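Long-range contact in particle-associated lyase (Acinetobacter bacteriophage AP22, PDB 4Y9V), which probably cleaves the capsular polysaccharide of Acinetobacter baumannii as the lyase tailspike of the phage: residues F573-R584 / W604-F614. Numbering follows the deposited sequence.
Sequences FFNEDTNVEPLR and WNKKVVTPKTF
At the far end of the tailspike's C-terminal Ig-like domain, the loop holding F573-R584 folds against W604-F614, a loop that runs into strand 613-623, and R584 joins the two. Its chain runs straight away from the backbone N beside W604, where R584 CG lies 3.7 Å from W604 CE3, then bends at chi3 (-65°) to bring the guanidinium against the backbone of K606 and K607. There R584 NE gives a hydrogen bond to K606 O from above the carbonyl plane, and R584 NH2 donates to K607 O at 2.9 Å, in the guanidinium plane. R584 NH1 turns back to its own loop, donating to F574 O and forming a salt bridge with E576 OE1 on the syn side of the carboxylate. The other oxygen, E576 OE2, takes the hydroxyl proton of T610 OG1 on its anti lone pair, 2.7 Å away, while a water links it to V609 N. In the conformer given, K606 lays CD and CE over one face of the guanidinium, and its NZ donates to three waters and weakly to P582 O. N605 ND2 donates almost straight to L583 O (2.9 Å, 172°). Toward the strand, F574 drives its edge at the face of F614 (planes at 87°) and packs F574 CE1 3.6 Å from W604 CH2, closing an aromatic cluster. K612, in the conformer given, bends at chi2, laying CD over one face of the F573 ring; K612 NZ makes a cation-pi contact there and bonds F573 O at 2.8 Å. N605 and P582 also pack on their counterparts in neighbouring subunits, placing this tip at the trimer interface. With five hydrogen bonds spread over its three nitrogens, counting the salt bridge and a water, the buried guanidinium is probably fixed in rotation, its charge probably balanced by E576 and stabilised by backbone carbonyls from both segments.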
loop_
_atom_site.group_PDB
_atom_site.type_symbol
_atom_site.label_atom_id
_atom_site.label_comp_id
_atom_site.label_asym_id
_atom_site.label_seq_id
_atom_site.Cartn_x
_atom_site.Cartn_y
_atom_site.Cartn_z
ATOM N N PHE A 573 42.919 -37.275 11.256
ATOM C CA PHE A 573 41.883 -37.666 10.317
ATOM C C PHE A 573 42.504 -38.036 8.949
ATOM O O PHE A 573 42.085 -39.034 8.351
ATOM C CB PHE A 573 40.796 -36.569 10.167
ATOM C CG PHE A 573 39.625 -37.041 9.385
ATOM C CD1 PHE A 573 38.673 -37.870 9.965
ATOM C CD2 PHE A 573 39.451 -36.695 8.064
ATOM C CE1 PHE A 573 37.599 -38.307 9.238
ATOM C CE2 PHE A 573 38.363 -37.151 7.336
ATOM C CZ PHE A 573 37.433 -37.975 7.937
ATOM N N PHE A 574 43.452 -37.233 8.477
ATOM C CA PHE A 574 44.053 -37.438 7.179
ATOM C C PHE A 574 45.481 -38.005 7.232
ATOM O O PHE A 574 46.109 -38.124 6.186
ATOM C CB PHE A 574 44.064 -36.142 6.346
ATOM C CG PHE A 574 42.659 -35.716 5.924
ATOM C CD1 PHE A 574 41.896 -36.501 5.088
ATOM C CD2 PHE A 574 42.121 -34.507 6.367
ATOM C CE1 PHE A 574 40.631 -36.115 4.675
ATOM C CE2 PHE A 574 40.843 -34.135 5.978
ATOM C CZ PHE A 574 40.111 -34.911 5.126
ATOM N N ASN A 575 45.950 -38.366 8.434
ATOM C CA ASN A 575 47.299 -38.911 8.575
ATOM C C ASN A 575 47.289 -40.172 9.415
ATOM O O ASN A 575 46.781 -40.199 10.526
ATOM C CB ASN A 575 48.242 -37.869 9.258
ATOM C CG ASN A 575 48.468 -36.738 8.304
ATOM O OD1 ASN A 575 49.300 -36.826 7.383
ATOM N ND2 ASN A 575 47.654 -35.685 8.409
ATOM N N GLU A 576 47.966 -41.186 8.838
ATOM C CA GLU A 576 48.121 -42.496 9.497
ATOM C C GLU A 576 49.046 -42.401 10.711
ATOM O O GLU A 576 48.848 -43.131 11.692
ATOM C CB GLU A 576 48.709 -43.473 8.478
ATOM C CG GLU A 576 47.703 -43.761 7.343
ATOM C CD GLU A 576 47.550 -42.702 6.249
ATOM O OE1 GLU A 576 48.468 -41.896 6.040
ATOM O OE2 GLU A 576 46.543 -42.698 5.581
ATOM N N ASP A 577 50.001 -41.476 10.677
ATOM C CA ASP A 577 50.956 -41.268 11.756
ATOM C C ASP A 577 51.290 -39.798 11.719
ATOM O O ASP A 577 51.925 -39.306 10.811
ATOM C CB ASP A 577 52.226 -42.082 11.531
ATOM C CG ASP A 577 53.235 -41.958 12.635
ATOM O OD1 ASP A 577 53.164 -41.011 13.427
ATOM O OD2 ASP A 577 54.128 -42.824 12.677
ATOM N N THR A 578 50.835 -39.021 12.748
ATOM C CA THR A 578 51.044 -37.603 12.736
ATOM C C THR A 578 52.483 -37.211 13.027
ATOM O O THR A 578 52.787 -36.010 12.907
ATOM C CB THR A 578 50.086 -36.875 13.706
ATOM O OG1 THR A 578 50.322 -37.442 15.004
ATOM C CG2 THR A 578 48.648 -37.110 13.308
ATOM N N ASN A 579 53.374 -38.121 13.325
ATOM C CA ASN A 579 54.792 -37.898 13.470
ATOM C C ASN A 579 55.452 -37.806 12.096
ATOM O O ASN A 579 56.570 -37.295 12.017
ATOM C CB ASN A 579 55.501 -39.045 14.184
ATOM C CG ASN A 579 55.219 -39.154 15.654
ATOM O OD1 ASN A 579 54.707 -38.266 16.293
ATOM N ND2 ASN A 579 55.657 -40.344 16.113
ATOM N N VAL A 580 54.779 -38.323 11.077
ATOM C CA VAL A 580 55.376 -38.379 9.713
ATOM C C VAL A 580 54.970 -37.148 8.962
ATOM O O VAL A 580 53.766 -36.876 8.751
ATOM C CB VAL A 580 54.900 -39.603 8.928
ATOM C CG1 VAL A 580 55.264 -39.564 7.452
ATOM C CG2 VAL A 580 55.517 -40.863 9.517
ATOM N N GLU A 581 56.019 -36.355 8.551
ATOM C CA GLU A 581 55.893 -35.116 7.836
ATOM C C GLU A 581 56.536 -35.169 6.458
ATOM O O GLU A 581 57.475 -35.971 6.270
ATOM C CB GLU A 581 56.532 -33.917 8.546
ATOM C CG GLU A 581 55.836 -33.757 9.955
ATOM C CD GLU A 581 56.113 -32.387 10.548
ATOM O OE1 GLU A 581 55.316 -32.017 11.424
ATOM O OE2 GLU A 581 56.988 -31.591 10.172
ATOM N N PRO A 582 56.025 -34.424 5.460
ATOM C CA PRO A 582 54.850 -33.551 5.527
ATOM C C PRO A 582 53.596 -34.298 5.928
ATOM O O PRO A 582 53.409 -35.481 5.629
ATOM C CB PRO A 582 54.729 -33.076 4.060
ATOM C CG PRO A 582 55.907 -33.590 3.348
ATOM C CD PRO A 582 56.687 -34.504 4.147
ATOM N N LEU A 583 52.711 -33.572 6.592
ATOM C CA LEU A 583 51.379 -34.050 6.939
ATOM C C LEU A 583 50.449 -33.807 5.745
ATOM O O LEU A 583 50.481 -32.753 5.122
ATOM C CB LEU A 583 50.858 -33.295 8.131
ATOM C CG LEU A 583 51.625 -33.586 9.434
ATOM C CD1 LEU A 583 51.594 -32.400 10.352
ATOM C CD2 LEU A 583 51.144 -34.890 10.068
ATOM N N ARG A 584 49.620 -34.827 5.450
ATOM C CA ARG A 584 48.606 -34.717 4.415
ATOM C C ARG A 584 47.504 -33.733 4.849
ATOM O O ARG A 584 47.007 -33.835 5.959
ATOM C CB ARG A 584 48.001 -36.095 4.188
ATOM C CG ARG A 584 46.993 -36.148 3.042
ATOM C CD ARG A 584 46.488 -37.535 2.803
ATOM N NE ARG A 584 47.491 -38.495 2.344
ATOM C CZ ARG A 584 48.137 -39.381 3.110
ATOM N NH1 ARG A 584 48.000 -39.427 4.446
ATOM N NH2 ARG A 584 48.977 -40.219 2.535
ATOM N N TRP A 604 45.491 -33.119 -3.075
ATOM C CA TRP A 604 46.275 -33.664 -1.979
ATOM C C TRP A 604 47.747 -33.298 -2.120
ATOM O O TRP A 604 48.298 -33.380 -3.242
ATOM C CB TRP A 604 46.146 -35.210 -1.932
ATOM C CG TRP A 604 44.740 -35.660 -1.731
ATOM C CD1 TRP A 604 43.923 -36.222 -2.662
ATOM C CD2 TRP A 604 43.983 -35.584 -0.503
ATOM N NE1 TRP A 604 42.683 -36.501 -2.105
ATOM C CE2 TRP A 604 42.704 -36.110 -0.797
ATOM C CE3 TRP A 604 44.246 -35.114 0.766
ATOM C CZ2 TRP A 604 41.688 -36.178 0.173
ATOM C CZ3 TRP A 604 43.252 -35.173 1.745
ATOM C CH2 TRP A 604 41.987 -35.707 1.417
ATOM N N ASN A 605 48.407 -33.000 -1.031
ATOM C CA ASN A 605 49.864 -32.837 -1.049
ATOM C C ASN A 605 50.616 -34.150 -0.970
ATOM O O ASN A 605 51.806 -34.173 -1.271
ATOM C CB ASN A 605 50.334 -31.853 0.042
ATOM C CG ASN A 605 49.972 -32.301 1.446
ATOM O OD1 ASN A 605 48.951 -32.948 1.679
ATOM N ND2 ASN A 605 50.816 -31.916 2.403
ATOM N N LYS A 606 50.009 -35.244 -0.591
ATOM C CA LYS A 606 50.664 -36.554 -0.772
ATOM C C LYS A 606 49.474 -37.500 -0.942
ATOM O O LYS A 606 48.426 -37.418 -0.289
ATOM C CB LYS A 606 51.655 -36.936 0.315
ATOM C CG LYS A 606 51.044 -37.075 1.669
ATOM C CD LYS A 606 51.888 -37.947 2.562
ATOM C CE LYS A 606 51.753 -37.810 4.039
ATOM N NZ LYS A 606 52.796 -38.566 4.824
ATOM N N LYS A 607 49.700 -38.427 -1.868
ATOM C CA LYS A 607 48.660 -39.270 -2.393
ATOM C C LYS A 607 48.045 -40.090 -1.260
ATOM O O LYS A 607 48.696 -40.501 -0.291
ATOM C CB LYS A 607 49.127 -40.165 -3.531
ATOM C CG LYS A 607 49.846 -41.383 -3.255
ATOM C CD LYS A 607 50.233 -42.130 -4.535
ATOM C CE LYS A 607 51.229 -43.247 -4.146
ATOM N NZ LYS A 607 51.556 -44.003 -5.360
ATOM N N VAL A 608 46.752 -40.354 -1.400
ATOM C CA VAL A 608 45.982 -40.985 -0.369
ATOM C C VAL A 608 46.391 -42.439 -0.162
ATOM O O VAL A 608 46.581 -43.189 -1.114
ATOM C CB VAL A 608 44.467 -40.899 -0.703
ATOM C CG1 VAL A 608 43.592 -41.708 0.165
ATOM C CG2 VAL A 608 44.042 -39.397 -0.648
ATOM N N VAL A 609 46.460 -42.830 1.124
ATOM C CA VAL A 609 46.694 -44.184 1.569
ATOM C C VAL A 609 45.439 -44.796 2.167
ATOM O O VAL A 609 45.206 -45.985 1.993
ATOM C CB VAL A 609 47.884 -44.205 2.537
ATOM C CG1 VAL A 609 48.009 -45.574 3.228
ATOM C CG2 VAL A 609 49.182 -43.837 1.856
ATOM N N THR A 610 44.644 -44.022 2.906
ATOM C CA THR A 610 43.479 -44.513 3.607
ATOM C C THR A 610 42.253 -43.772 3.102
ATOM O O THR A 610 42.194 -42.524 3.254
ATOM C CB THR A 610 43.613 -44.234 5.135
ATOM O OG1 THR A 610 44.827 -44.812 5.612
ATOM C CG2 THR A 610 42.488 -44.800 5.966
ATOM N N PRO A 611 41.276 -44.428 2.554
ATOM C CA PRO A 611 40.024 -43.745 2.136
ATOM C C PRO A 611 39.390 -43.019 3.338
ATOM O O PRO A 611 39.326 -43.565 4.443
ATOM C CB PRO A 611 39.126 -44.890 1.655
ATOM C CG PRO A 611 40.121 -45.907 1.132
ATOM C CD PRO A 611 41.218 -45.878 2.192
ATOM N N LYS A 612 38.868 -41.824 3.058
ATOM C CA LYS A 612 38.161 -41.004 4.023
ATOM C C LYS A 612 36.920 -40.373 3.380
ATOM O O LYS A 612 37.004 -39.921 2.247
ATOM C CB LYS A 612 39.026 -39.841 4.545
ATOM C CG LYS A 612 40.206 -40.245 5.391
ATOM C CD LYS A 612 39.868 -40.646 6.766
ATOM C CE LYS A 612 40.841 -41.648 7.372
ATOM N NZ LYS A 612 40.841 -41.444 8.844
ATOM N N THR A 613 35.828 -40.317 4.148
ATOM C CA THR A 613 34.586 -39.685 3.706
ATOM C C THR A 613 34.422 -38.356 4.422
ATOM O O THR A 613 34.567 -38.275 5.668
ATOM C CB THR A 613 33.378 -40.617 3.981
ATOM O OG1 THR A 613 33.569 -41.845 3.282
ATOM C CG2 THR A 613 32.077 -39.978 3.568
ATOM N N PHE A 614 34.127 -37.295 3.663
ATOM C CA PHE A 614 34.044 -35.944 4.223
ATOM C C PHE A 614 33.233 -35.083 3.277
ATOM O O PHE A 614 32.855 -35.520 2.190
ATOM C CB PHE A 614 35.446 -35.398 4.532
ATOM C CG PHE A 614 36.353 -35.389 3.291
ATOM C CD1 PHE A 614 36.373 -34.297 2.460
ATOM C CD2 PHE A 614 37.146 -36.479 3.016
ATOM C CE1 PHE A 614 37.181 -34.313 1.326
ATOM C CE2 PHE A 614 37.952 -36.494 1.894
ATOM C CZ PHE A 614 37.969 -35.402 1.050
HETATM O O HOH W 1 51.739 -38.150 7.509
HETATM O O HOH W 2 45.779 -41.347 3.393
HETATM O O HOH W 3 55.117 -37.304 4.256
HETATM O O HOH W 4 51.419 -40.967 4.057
#